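Local atomic coordinates of acyl-coenzyme A oxidase acox-1.1 (Caenorhabditis elegans, PDB entry 5K3H), a protein that catalyses the FAD-dependent desaturation of acyl-CoAs to (2E)-enoyl-CoAs, passing electrons to oxygen to give hydrogen peroxide, in the first step of peroxisomal beta-oxidation. Residues F345-R350 and L569-E574; G389-V394 and T539-I543; V449-A453 and A507-F511; Y469-S474 and Q496-K500. One frame throughout, in Å; residues are numbered along the deposited sequence.

Interaction 1 (F345-R350 and L569-E574); sequences FPFIAR and LHVNYE
Charge buried between crossing helices must be paid for; here a carboxylate, a guanidinium and a water settle the account. Helical segments 345-350 and 569-574 cross at -113° with axes 9.2 Å apart; Ala-349 and His-570 come nearest, CA to CA 5.7 Å. The first helix is kinked at Pro-346 and Phe-347, whose N atoms lack the bond to the preceding turn. Extended Arg-350 (m, t, t) sends NE and NH2 to OE2 of Glu-574 (m, m), 2.7 and 2.8 Å away, a salt bridge. A water donates to Pro-346 O (2.6 Å) and Glu-574 OE2 (3.2 Å) and meets His-570 ND1 at 2.8 Å. Pro-346 CB sits 3.5 Å above the Tyr-573 ring centroid, a CH-pi contact, while Leu-569 CD2 packs 3.7 Å from Phe-345 CB. The crossing joins a C-alpha1 helix to a C-terminal one, Phe-345 lying beside FAD-binding Gln-341. Arg-350 NH1 pairs with Glu-400 of helix 382-408, and Glu-574 OE1 with Arg-540 of helix 520-553; helix 590-616 covers Phe-345 and Leu-569.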
loop_
_atom_site.group_PDB
_atom_site.type_symbol
_atom_site.label_atom_id
_atom_site.label_comp_id
_atom_site.label_asym_id
_atom_site.label_seq_id
_atom_site.Cartn_x
_atom_site.Cartn_y
_atom_site.Cartn_z
ATOM N N PHE B 345 -12.613 8.053 -10.160
ATOM C CA PHE B 345 -12.750 8.294 -11.598
ATOM C C PHE B 345 -11.431 8.700 -12.251
ATOM O O PHE B 345 -11.191 8.321 -13.404
ATOM C CB PHE B 345 -13.814 9.351 -11.908
ATOM C CG PHE B 345 -15.207 8.991 -11.450
ATOM C CD1 PHE B 345 -15.519 7.700 -11.039
ATOM C CD2 PHE B 345 -16.189 9.982 -11.347
ATOM C CE1 PHE B 345 -16.791 7.396 -10.581
ATOM C CE2 PHE B 345 -17.444 9.689 -10.898
ATOM C CZ PHE B 345 -17.754 8.395 -10.512
ATOM N N PRO B 346 -10.556 9.476 -11.602
ATOM C CA PRO B 346 -9.278 9.769 -12.249
ATOM C C PRO B 346 -8.443 8.530 -12.516
ATOM O O PRO B 346 -7.581 8.566 -13.399
ATOM C CB PRO B 346 -8.593 10.730 -11.261
ATOM C CG PRO B 346 -9.707 11.387 -10.516
ATOM C CD PRO B 346 -10.708 10.269 -10.358
ATOM N N PHE B 347 -8.657 7.449 -11.774
ATOM C CA PHE B 347 -7.920 6.209 -11.962
ATOM C C PHE B 347 -8.579 5.296 -12.978
ATOM O O PHE B 347 -7.901 4.439 -13.559
ATOM C CB PHE B 347 -7.769 5.505 -10.620
ATOM C CG PHE B 347 -7.034 6.343 -9.616
ATOM C CD1 PHE B 347 -5.665 6.523 -9.712
ATOM C CD2 PHE B 347 -7.725 7.017 -8.613
ATOM C CE1 PHE B 347 -5.004 7.326 -8.811
ATOM C CE2 PHE B 347 -7.050 7.828 -7.697
ATOM C CZ PHE B 347 -5.700 7.977 -7.800
ATOM N N ILE B 348 -9.874 5.469 -13.224
ATOM C CA ILE B 348 -10.443 4.848 -14.412
ATOM C C ILE B 348 -9.749 5.405 -15.640
ATOM O O ILE B 348 -9.302 4.651 -16.516
ATOM C CB ILE B 348 -11.964 5.072 -14.480
ATOM C CG1 ILE B 348 -12.618 4.576 -13.182
ATOM C CG2 ILE B 348 -12.510 4.374 -15.738
ATOM C CD1 ILE B 348 -14.145 4.811 -13.069
ATOM N N ALA B 349 -9.564 6.730 -15.667
ATOM C CA ALA B 349 -8.872 7.384 -16.773
ATOM C C ALA B 349 -7.476 6.821 -16.949
ATOM O O ALA B 349 -7.083 6.485 -18.067
ATOM C CB ALA B 349 -8.807 8.901 -16.536
ATOM N N ARG B 350 -6.720 6.687 -15.853
ATOM C CA ARG B 350 -5.362 6.138 -15.929
ATOM C C ARG B 350 -5.356 4.711 -16.466
ATOM O O ARG B 350 -4.392 4.311 -17.126
ATOM C CB ARG B 350 -4.671 6.159 -14.558
ATOM C CG ARG B 350 -4.262 7.499 -14.061
ATOM C CD ARG B 350 -3.537 7.454 -12.698
ATOM N NE ARG B 350 -3.052 8.795 -12.394
ATOM C CZ ARG B 350 -2.354 9.168 -11.319
ATOM N NH1 ARG B 350 -2.022 8.297 -10.366
ATOM N NH2 ARG B 350 -2.000 10.448 -11.206
ATOM N N LEU B 569 -10.938 14.522 -18.183
ATOM C CA LEU B 569 -10.690 14.315 -16.755
ATOM C C LEU B 569 -9.208 14.071 -16.486
ATOM O O LEU B 569 -8.612 14.681 -15.584
ATOM C CB LEU B 569 -11.510 13.129 -16.249
ATOM C CG LEU B 569 -11.346 12.734 -14.775
ATOM C CD1 LEU B 569 -11.733 13.894 -13.835
ATOM C CD2 LEU B 569 -12.154 11.495 -14.469
ATOM N N HIS B 570 -8.597 13.194 -17.290
ATOM C CA HIS B 570 -7.193 12.841 -17.126
ATOM C C HIS B 570 -6.297 14.075 -17.194
ATOM O O HIS B 570 -5.479 14.313 -16.295
ATOM C CB HIS B 570 -6.813 11.806 -18.196
ATOM C CG HIS B 570 -5.436 11.222 -18.045
ATOM N ND1 HIS B 570 -5.048 10.495 -16.941
ATOM C CD2 HIS B 570 -4.371 11.226 -18.883
ATOM C CE1 HIS B 570 -3.796 10.101 -17.092
ATOM N NE2 HIS B 570 -3.364 10.527 -18.264
ATOM N N VAL B 571 -6.410 14.866 -18.263
ATOM C CA VAL B 571 -5.459 15.967 -18.411
ATOM C C VAL B 571 -5.647 17.004 -17.304
ATOM O O VAL B 571 -4.667 17.572 -16.811
ATOM C CB VAL B 571 -5.555 16.594 -19.817
ATOM C CG1 VAL B 571 -5.123 15.596 -20.881
ATOM C CG2 VAL B 571 -6.985 17.088 -20.098
ATOM N N ASN B 572 -6.879 17.213 -16.827
ATOM C CA ASN B 572 -7.071 18.166 -15.730
ATOM C C ASN B 572 -6.585 17.619 -14.392
ATOM O O ASN B 572 -5.992 18.359 -13.598
ATOM C CB ASN B 572 -8.532 18.592 -15.631
ATOM C CG ASN B 572 -8.891 19.609 -16.675
ATOM O OD1 ASN B 572 -8.475 20.769 -16.580
ATOM N ND2 ASN B 572 -9.697 19.206 -17.661
ATOM N N TYR B 573 -6.856 16.340 -14.105
ATOM C CA TYR B 573 -6.349 15.743 -12.873
ATOM C C TYR B 573 -4.825 15.704 -12.864
ATOM O O TYR B 573 -4.184 16.077 -11.875
ATOM C CB TYR B 573 -6.910 14.341 -12.717
ATOM C CG TYR B 573 -6.544 13.697 -11.412
ATOM C CD1 TYR B 573 -7.324 13.909 -10.276
ATOM C CD2 TYR B 573 -5.417 12.903 -11.296
ATOM C CE1 TYR B 573 -7.004 13.323 -9.071
ATOM C CE2 TYR B 573 -5.092 12.316 -10.088
ATOM C CZ TYR B 573 -5.896 12.530 -8.988
ATOM O OH TYR B 573 -5.588 11.954 -7.785
ATOM N N GLU B 574 -4.225 15.229 -13.960
ATOM C CA GLU B 574 -2.775 15.129 -14.018
ATOM C C GLU B 574 -2.127 16.508 -13.993
ATOM O O GLU B 574 -1.066 16.686 -13.388
ATOM C CB GLU B 574 -2.360 14.345 -15.263
ATOM C CG GLU B 574 -2.900 12.906 -15.315
ATOM C CD GLU B 574 -2.402 12.034 -14.157
ATOM O OE1 GLU B 574 -1.198 12.143 -13.809
ATOM O OE2 GLU B 574 -3.201 11.228 -13.597
HETATM O O HOH W 1 -6.270 10.595 -14.405
#

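Interaction 2 (G389-V394 and T539-I543); sequences GLKSVV and TRLFI
A glycine at a helix crossing can admit a partner side chain, as in segments 389-394 and 539-543 of the helical part of the oxidase. Both are regular helix, with axes 10.0 Å apart and a crossing angle of -88°. Gly-389 and Thr-539 face each other, their CA atoms 5.8 Å apart. Thr-539 (m) is the main bump: its OG1 lies 3.6 Å from Gly-389 CA, in space that a beta carbon on residue 389 would contest, since an ideal CB would stand 2.3 Å from that oxygen. Its CG2 enters the hollow between Leu-390 and Val-393, 3.9 Å from Leu-390 CD2 and 3.9 Å from Val-393 CG2. In return Leu-390 (m, t) brings CD2 between Phe-542 and Ile-543, 4.3 Å from Phe-542 CD2 and 3.9 Å from Ile-543 CG1. Val-393 (t) rests CG1 on Arg-540 CG at 4.1 Å, and Ile-543 CD1 reaches Val-393 CG1 and Val-394 CG2, both at 4.4 Å. No hydrogen bond crosses this apolar interface; Thr-539 OG1 bonds to Ser-535 O within its own helix. Ser-392, part of an ATP site shared between the two subunits, packs on helix 437-456, whereas helix 338-367 closes another flank, with Thr-361 on Leu-390, Phe-354 on Val-394 and Ala-353 on Ile-543.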
loop_
_atom_site.group_PDB
_atom_site.type_symbol
_atom_site.label_atom_id
_atom_site.label_comp_id
_atom_site.label_asym_id
_atom_site.label_seq_id
_atom_site.Cartn_x
_atom_site.Cartn_y
_atom_site.Cartn_z
ATOM N N GLY B 389 11.115 4.393 -18.114
ATOM C CA GLY B 389 10.243 5.268 -17.357
ATOM C C GLY B 389 8.836 4.726 -17.253
ATOM O O GLY B 389 8.219 4.786 -16.189
ATOM N N LEU B 390 8.320 4.147 -18.339
ATOM C CA LEU B 390 6.950 3.654 -18.315
ATOM C C LEU B 390 6.750 2.630 -17.209
ATOM O O LEU B 390 5.830 2.767 -16.391
ATOM C CB LEU B 390 6.574 3.051 -19.664
ATOM C CG LEU B 390 6.137 4.024 -20.742
ATOM C CD1 LEU B 390 6.039 3.254 -22.043
ATOM C CD2 LEU B 390 4.800 4.641 -20.369
ATOM N N LYS B 391 7.606 1.603 -17.159
ATOM C CA LYS B 391 7.501 0.610 -16.095
ATOM C C LYS B 391 7.462 1.262 -14.713
ATOM O O LYS B 391 6.618 0.920 -13.875
ATOM C CB LYS B 391 8.661 -0.377 -16.178
ATOM C CG LYS B 391 8.475 -1.487 -17.183
ATOM C CD LYS B 391 9.759 -2.330 -17.252
ATOM C CE LYS B 391 9.861 -3.138 -18.551
ATOM N NZ LYS B 391 11.043 -2.711 -19.379
ATOM N N SER B 392 8.361 2.211 -14.459
ATOM C CA SER B 392 8.425 2.823 -13.135
ATOM C C SER B 392 7.154 3.612 -12.824
ATOM O O SER B 392 6.561 3.456 -11.748
ATOM C CB SER B 392 9.660 3.712 -13.033
ATOM O OG SER B 392 9.686 4.395 -11.794
ATOM N N VAL B 393 6.727 4.481 -13.747
ATOM C CA VAL B 393 5.603 5.376 -13.473
ATOM C C VAL B 393 4.284 4.601 -13.472
ATOM O O VAL B 393 3.403 4.842 -12.636
ATOM C CB VAL B 393 5.578 6.541 -14.486
ATOM C CG1 VAL B 393 4.265 7.351 -14.377
ATOM C CG2 VAL B 393 6.785 7.417 -14.309
ATOM N N VAL B 394 4.100 3.701 -14.435
ATOM C CA VAL B 394 2.848 2.957 -14.487
ATOM C C VAL B 394 2.690 2.087 -13.239
ATOM O O VAL B 394 1.594 1.974 -12.673
ATOM C CB VAL B 394 2.784 2.117 -15.776
ATOM C CG1 VAL B 394 1.619 1.135 -15.721
ATOM C CG2 VAL B 394 2.726 3.018 -17.032
ATOM N N THR B 539 7.637 10.906 -18.997
ATOM C CA THR B 539 6.871 9.676 -19.140
ATOM C C THR B 539 5.372 9.958 -19.068
ATOM O O THR B 539 4.604 9.453 -19.893
ATOM C CB THR B 539 7.302 8.678 -18.055
ATOM O OG1 THR B 539 8.714 8.439 -18.164
ATOM C CG2 THR B 539 6.554 7.363 -18.206
ATOM N N ARG B 540 4.950 10.800 -18.114
ATOM C CA ARG B 540 3.546 11.195 -18.021
ATOM C C ARG B 540 3.098 11.958 -19.267
ATOM O O ARG B 540 1.949 11.813 -19.711
ATOM C CB ARG B 540 3.306 12.011 -16.746
ATOM C CG ARG B 540 3.567 11.189 -15.480
ATOM C CD ARG B 540 3.540 11.991 -14.192
ATOM N NE ARG B 540 2.189 12.346 -13.776
ATOM C CZ ARG B 540 1.891 12.890 -12.602
ATOM N NH1 ARG B 540 2.843 13.142 -11.725
ATOM N NH2 ARG B 540 0.644 13.183 -12.292
ATOM N N LEU B 541 3.969 12.797 -19.832
ATOM C CA LEU B 541 3.610 13.487 -21.070
ATOM C C LEU B 541 3.326 12.497 -22.198
ATOM O O LEU B 541 2.353 12.661 -22.947
ATOM C CB LEU B 541 4.718 14.460 -21.467
ATOM C CG LEU B 541 4.743 14.900 -22.934
ATOM C CD1 LEU B 541 3.513 15.759 -23.271
ATOM C CD2 LEU B 541 6.041 15.648 -23.213
ATOM N N PHE B 542 4.167 11.460 -22.334
ATOM C CA PHE B 542 3.935 10.426 -23.344
ATOM C C PHE B 542 2.580 9.763 -23.160
ATOM O O PHE B 542 1.857 9.528 -24.130
ATOM C CB PHE B 542 5.015 9.350 -23.298
ATOM C CG PHE B 542 4.769 8.240 -24.288
ATOM C CD1 PHE B 542 5.124 8.393 -25.620
ATOM C CD2 PHE B 542 4.127 7.069 -23.900
ATOM C CE1 PHE B 542 4.888 7.385 -26.530
ATOM C CE2 PHE B 542 3.881 6.052 -24.815
ATOM C CZ PHE B 542 4.264 6.206 -26.127
ATOM N N ILE B 543 2.235 9.422 -21.919
ATOM C CA ILE B 543 0.981 8.721 -21.659
ATOM C C ILE B 543 -0.215 9.571 -22.091
ATOM O O ILE B 543 -1.135 9.078 -22.752
ATOM C CB ILE B 543 0.910 8.333 -20.167
ATOM C CG1 ILE B 543 1.983 7.288 -19.834
ATOM C CG2 ILE B 543 -0.481 7.808 -19.807
ATOM C CD1 ILE B 543 2.293 7.156 -18.360
#

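Interaction 3 (V449-A453 and A507-F511); sequences VKSAA and ANKFF
Val-449, Phe-511 and Ala-507 carry most of this contact, illustrating how a few hydrophobic side chains can join two steeply crossed helices. Segments 449-453 and 507-511 are both helical, crossing at -83° with their axes 10.4 Å apart, and meet most closely at Val-449 and Ala-507, whose CA atoms are 5.5 Å apart. Val-449 (t) points at the partner helix and splits its two methyls: CG2 lies 4.1 Å from Ala-507 CB, whereas CG1 lies 3.8 Å from Phe-511 CZ and 4.1 Å from Phe-510 CD2. Phe-511 (m) extends its ring across the gap, so that CZ also comes within 4.2 Å of Ala-453 CB. Ala-507 meets Ala-452 CB to CB at 3.7 Å, where two short side chains permit close approach. Phe-510 (t) is held from beyond the pair in an edge-to-face (T-shaped) contact with Trp-524, and Leu-531, also of helix 520-553, packs on Val-449. The contact thus joins helix 437-456 to helix 489-515 within the helical part of the oxidase fold. With no hydrogen bond or salt bridge between the segments, the fit rests on van der Waals packing and on excluding water from the methyls and rings.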
loop_
_atom_site.group_PDB
_atom_site.type_symbol
_atom_site.label_atom_id
_atom_site.label_comp_id
_atom_site.label_asym_id
_atom_site.label_seq_id
_atom_site.Cartn_x
_atom_site.Cartn_y
_atom_site.Cartn_z
ATOM N N VAL B 449 19.289 13.806 -20.333
ATOM C CA VAL B 449 20.433 14.701 -20.177
ATOM C C VAL B 449 21.251 14.769 -21.467
ATOM O O VAL B 449 21.691 15.850 -21.879
ATOM C CB VAL B 449 21.285 14.269 -18.975
ATOM C CG1 VAL B 449 22.616 14.959 -19.012
ATOM C CG2 VAL B 449 20.567 14.620 -17.704
ATOM N N LYS B 450 21.483 13.621 -22.111
ATOM C CA LYS B 450 22.114 13.617 -23.430
ATOM C C LYS B 450 21.319 14.458 -24.426
ATOM O O LYS B 450 21.896 15.092 -25.321
ATOM C CB LYS B 450 22.231 12.193 -23.953
ATOM C CG LYS B 450 22.723 12.143 -25.384
ATOM C CD LYS B 450 22.518 10.753 -25.999
ATOM C CE LYS B 450 21.216 10.736 -26.837
ATOM N NZ LYS B 450 20.912 9.391 -27.414
ATOM N N SER B 451 19.984 14.405 -24.339
ATOM C CA SER B 451 19.130 15.215 -25.207
ATOM C C SER B 451 19.183 16.708 -24.845
ATOM O O SER B 451 19.071 17.571 -25.728
ATOM C CB SER B 451 17.699 14.672 -25.156
ATOM O OG SER B 451 17.701 13.293 -25.505
ATOM N N ALA B 452 19.282 17.034 -23.549
ATOM C CA ALA B 452 19.466 18.426 -23.152
ATOM C C ALA B 452 20.799 18.967 -23.658
ATOM O O ALA B 452 20.908 20.152 -23.993
ATOM C CB ALA B 452 19.380 18.566 -21.633
ATOM N N ALA B 453 21.832 18.117 -23.697
ATOM C CA ALA B 453 23.135 18.534 -24.215
ATOM C C ALA B 453 23.068 18.873 -25.702
ATOM O O ALA B 453 23.701 19.839 -26.152
ATOM C CB ALA B 453 24.178 17.450 -23.956
ATOM N N ALA B 507 19.288 19.080 -15.861
ATOM C CA ALA B 507 20.543 18.849 -16.574
ATOM C C ALA B 507 21.542 19.975 -16.302
ATOM O O ALA B 507 22.724 19.720 -16.037
ATOM C CB ALA B 507 20.272 18.663 -18.072
ATOM N N ASN B 508 21.073 21.224 -16.293
ATOM C CA ASN B 508 21.967 22.334 -15.990
ATOM C C ASN B 508 22.470 22.278 -14.557
ATOM O O ASN B 508 23.591 22.731 -14.287
ATOM C CB ASN B 508 21.284 23.668 -16.255
ATOM C CG ASN B 508 21.228 23.983 -17.721
ATOM O OD1 ASN B 508 22.078 23.516 -18.485
ATOM N ND2 ASN B 508 20.257 24.785 -18.128
ATOM N N LYS B 509 21.673 21.734 -13.627
ATOM C CA LYS B 509 22.189 21.531 -12.272
ATOM C C LYS B 509 23.364 20.557 -12.292
ATOM O O LYS B 509 24.402 20.797 -11.665
ATOM C CB LYS B 509 21.086 21.029 -11.337
ATOM C CG LYS B 509 21.614 20.720 -9.933
ATOM C CD LYS B 509 20.546 20.121 -9.011
ATOM C CE LYS B 509 21.079 19.975 -7.579
ATOM N NZ LYS B 509 20.018 19.490 -6.637
ATOM N N PHE B 510 23.203 19.443 -13.011
ATOM C CA PHE B 510 24.278 18.474 -13.182
ATOM C C PHE B 510 25.478 19.109 -13.893
ATOM O O PHE B 510 26.607 19.058 -13.394
ATOM C CB PHE B 510 23.720 17.266 -13.946
ATOM C CG PHE B 510 24.742 16.258 -14.359
ATOM C CD1 PHE B 510 25.600 15.687 -13.429
ATOM C CD2 PHE B 510 24.830 15.857 -15.678
ATOM C CE1 PHE B 510 26.533 14.738 -13.818
ATOM C CE2 PHE B 510 25.752 14.922 -16.068
ATOM C CZ PHE B 510 26.607 14.363 -15.140
ATOM N N PHE B 511 25.244 19.721 -15.060
ATOM C CA PHE B 511 26.320 20.395 -15.781
ATOM C C PHE B 511 26.978 21.465 -14.918
ATOM O O PHE B 511 28.210 21.568 -14.874
ATOM C CB PHE B 511 25.785 21.053 -17.050
ATOM C CG PHE B 511 25.156 20.103 -18.038
ATOM C CD1 PHE B 511 25.620 18.806 -18.184
ATOM C CD2 PHE B 511 24.081 20.523 -18.824
ATOM C CE1 PHE B 511 25.028 17.944 -19.105
ATOM C CE2 PHE B 511 23.485 19.672 -19.742
ATOM C CZ PHE B 511 23.961 18.377 -19.886
#

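Interaction 4 (Y469-S474 and Q496-K500); sequences YLGARS and QHIAK
A loop laid against a helix can be held in part by one lysine whose amino group donates to two loop oxygens, as where the long connection after helix 437-456 folds back on helix 489-515 in the helical C-terminal part of the acyl-CoA oxidase fold. Tyr-469 and Leu-470 lie in a short 3-10 segment that begins earlier in the chain; Ala-472 to Ser-474 run on in extended conformation. Segment 496-500 is regular helix, and the closest CA pairs are Leu-470 with Lys-500 (5.3 Å), Tyr-469 with Gln-496 (6.5 Å) and Ser-474 with His-497 (6.6 Å). The packing centres on Tyr-469 (chi1 p), whose ring lies along the helix: CD2 is 4.0 Å from Gln-496 CB, and CE2 is 3.8 Å from Ala-499 CB. Leu-470 CD2 adds a contact with Lys-500 CB at 3.8 Å. The phenol bonds outside the pair, to His-538 of helix 520-553. Among the polar interactions, Ser-474 OG (chi1 m) and His-497 ND1 share a hydrogen bond of 2.8 Å; NE2 of this histidine is taken by Asp-585, and its ring stacks on Phe-587. Lys-500 (t, t, p, t) carries its amino group to the extended part of the loop, where NZ donates to Ala-472 O at 2.9 Å and to Ser-474 OG at 2.7 Å. A water completes the bridge, accepting from Lys-500 NZ at 3.0 Å and from Ser-474 N at 2.8 Å.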
loop_
_atom_site.group_PDB
_atom_site.type_symbol
_atom_site.label_atom_id
_atom_site.label_comp_id
_atom_site.label_asym_id
_atom_site.label_seq_id
_atom_site.Cartn_x
_atom_site.Cartn_y
_atom_site.Cartn_z
ATOM N N TYR B 469 10.319 17.663 -28.580
ATOM C CA TYR B 469 9.716 18.753 -27.827
ATOM C C TYR B 469 10.747 19.455 -26.954
ATOM O O TYR B 469 10.493 20.575 -26.491
ATOM C CB TYR B 469 8.551 18.221 -26.983
ATOM C CG TYR B 469 8.954 17.495 -25.717
ATOM C CD1 TYR B 469 9.343 16.169 -25.749
ATOM C CD2 TYR B 469 8.911 18.141 -24.478
ATOM C CE1 TYR B 469 9.714 15.509 -24.585
ATOM C CE2 TYR B 469 9.273 17.492 -23.315
ATOM C CZ TYR B 469 9.676 16.180 -23.372
ATOM O OH TYR B 469 10.030 15.510 -22.222
ATOM N N LEU B 470 11.875 18.788 -26.656
ATOM C CA LEU B 470 12.914 19.424 -25.855
ATOM C C LEU B 470 13.587 20.558 -26.619
ATOM O O LEU B 470 14.137 21.481 -25.999
ATOM C CB LEU B 470 13.955 18.401 -25.382
ATOM C CG LEU B 470 13.509 17.425 -24.292
ATOM C CD1 LEU B 470 14.682 16.559 -23.876
ATOM C CD2 LEU B 470 12.896 18.182 -23.091
ATOM N N GLY B 471 13.584 20.498 -27.951
ATOM C CA GLY B 471 14.149 21.560 -28.754
ATOM C C GLY B 471 13.164 22.599 -29.265
ATOM O O GLY B 471 13.578 23.531 -29.960
ATOM N N ALA B 472 11.877 22.470 -28.945
ATOM C CA ALA B 472 10.847 23.377 -29.427
ATOM C C ALA B 472 10.722 24.613 -28.542
ATOM O O ALA B 472 11.102 24.610 -27.371
ATOM C CB ALA B 472 9.502 22.655 -29.517
ATOM N N ARG B 473 10.129 25.664 -29.114
ATOM C CA ARG B 473 10.013 26.958 -28.451
ATOM C C ARG B 473 8.676 27.079 -27.742
ATOM O O ARG B 473 7.632 26.696 -28.271
ATOM C CB ARG B 473 10.147 28.102 -29.452
ATOM C CG ARG B 473 11.404 28.090 -30.291
ATOM C CD ARG B 473 11.438 29.369 -31.120
ATOM N NE ARG B 473 11.582 29.117 -32.545
ATOM C CZ ARG B 473 12.744 28.825 -33.119
ATOM N NH1 ARG B 473 12.801 28.619 -34.430
ATOM N NH2 ARG B 473 13.851 28.738 -32.379
ATOM N N SER B 474 8.706 27.625 -26.546
ATOM C CA SER B 474 7.479 27.752 -25.792
ATOM C C SER B 474 6.843 29.102 -26.066
ATOM O O SER B 474 7.533 30.091 -26.317
ATOM C CB SER B 474 7.751 27.594 -24.301
ATOM O OG SER B 474 7.921 26.233 -23.974
ATOM N N GLN B 496 4.177 19.555 -22.239
ATOM C CA GLN B 496 5.458 19.605 -22.932
ATOM C C GLN B 496 6.347 20.687 -22.333
ATOM O O GLN B 496 7.536 20.460 -22.080
ATOM C CB GLN B 496 5.229 19.825 -24.431
ATOM C CG GLN B 496 4.765 18.570 -25.137
ATOM C CD GLN B 496 4.429 18.768 -26.623
ATOM O OE1 GLN B 496 4.234 19.889 -27.082
ATOM N NE2 GLN B 496 4.316 17.659 -27.364
ATOM N N HIS B 497 5.765 21.849 -22.034
ATOM C CA HIS B 497 6.534 22.937 -21.447
ATOM C C HIS B 497 7.125 22.547 -20.094
ATOM O O HIS B 497 8.324 22.746 -19.861
ATOM C CB HIS B 497 5.670 24.189 -21.309
ATOM C CG HIS B 497 6.379 25.313 -20.626
ATOM N ND1 HIS B 497 7.244 26.163 -21.287
ATOM C CD2 HIS B 497 6.412 25.679 -19.322
ATOM C CE1 HIS B 497 7.744 27.030 -20.425
ATOM N NE2 HIS B 497 7.258 26.756 -19.227
ATOM N N ILE B 498 6.316 22.006 -19.175
ATOM C CA ILE B 498 6.866 21.767 -17.843
ATOM C C ILE B 498 7.883 20.627 -17.881
ATOM O O ILE B 498 8.905 20.694 -17.192
ATOM C CB ILE B 498 5.774 21.541 -16.768
ATOM C CG1 ILE B 498 5.184 20.153 -16.819
ATOM C CG2 ILE B 498 4.638 22.580 -16.830
ATOM C CD1 ILE B 498 3.898 20.078 -16.008
ATOM N N ALA B 499 7.662 19.595 -18.717
ATOM C CA ALA B 499 8.647 18.519 -18.824
ATOM C C ALA B 499 9.971 19.019 -19.408
ATOM O O ALA B 499 11.049 18.639 -18.929
ATOM C CB ALA B 499 8.091 17.362 -19.659
ATOM N N LYS B 500 9.920 19.852 -20.452
ATOM C CA LYS B 500 11.146 20.471 -20.953
ATOM C C LYS B 500 11.803 21.343 -19.884
ATOM O O LYS B 500 13.018 21.258 -19.655
ATOM C CB LYS B 500 10.861 21.309 -22.195
ATOM C CG LYS B 500 12.074 22.136 -22.664
ATOM C CD LYS B 500 11.728 23.010 -23.865
ATOM C CE LYS B 500 10.716 24.097 -23.454
ATOM N NZ LYS B 500 10.214 24.911 -24.601
HETATM O O HOH W 2 11.203 27.639 -25.339
#

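From the N terminus, the chain opens four loops in turn and closes them in reverse order. Interaction 1 opens on helix 338-367, interaction 2 on helix 382-408, interaction 3 on helix 437-456 and interaction 4 in the connection that follows. Helix 489-515 closes interaction 4 and then interaction 3, helix 520-553 closes interaction 2, and helix 557-577 closes interaction 1; each loop contains the next and none cross. Neighbours touch: Glu-574 to Arg-540 by a salt bridge between interactions 1 and 2, Leu-541 to Tyr-469 and Gln-496 between 2 and 4, and Ser-451 to Leu-470 between 3 and 4. Interactions 1 to 3 tie earlier helices to C-terminal ones, interaction 4 the connection to helix 489-515.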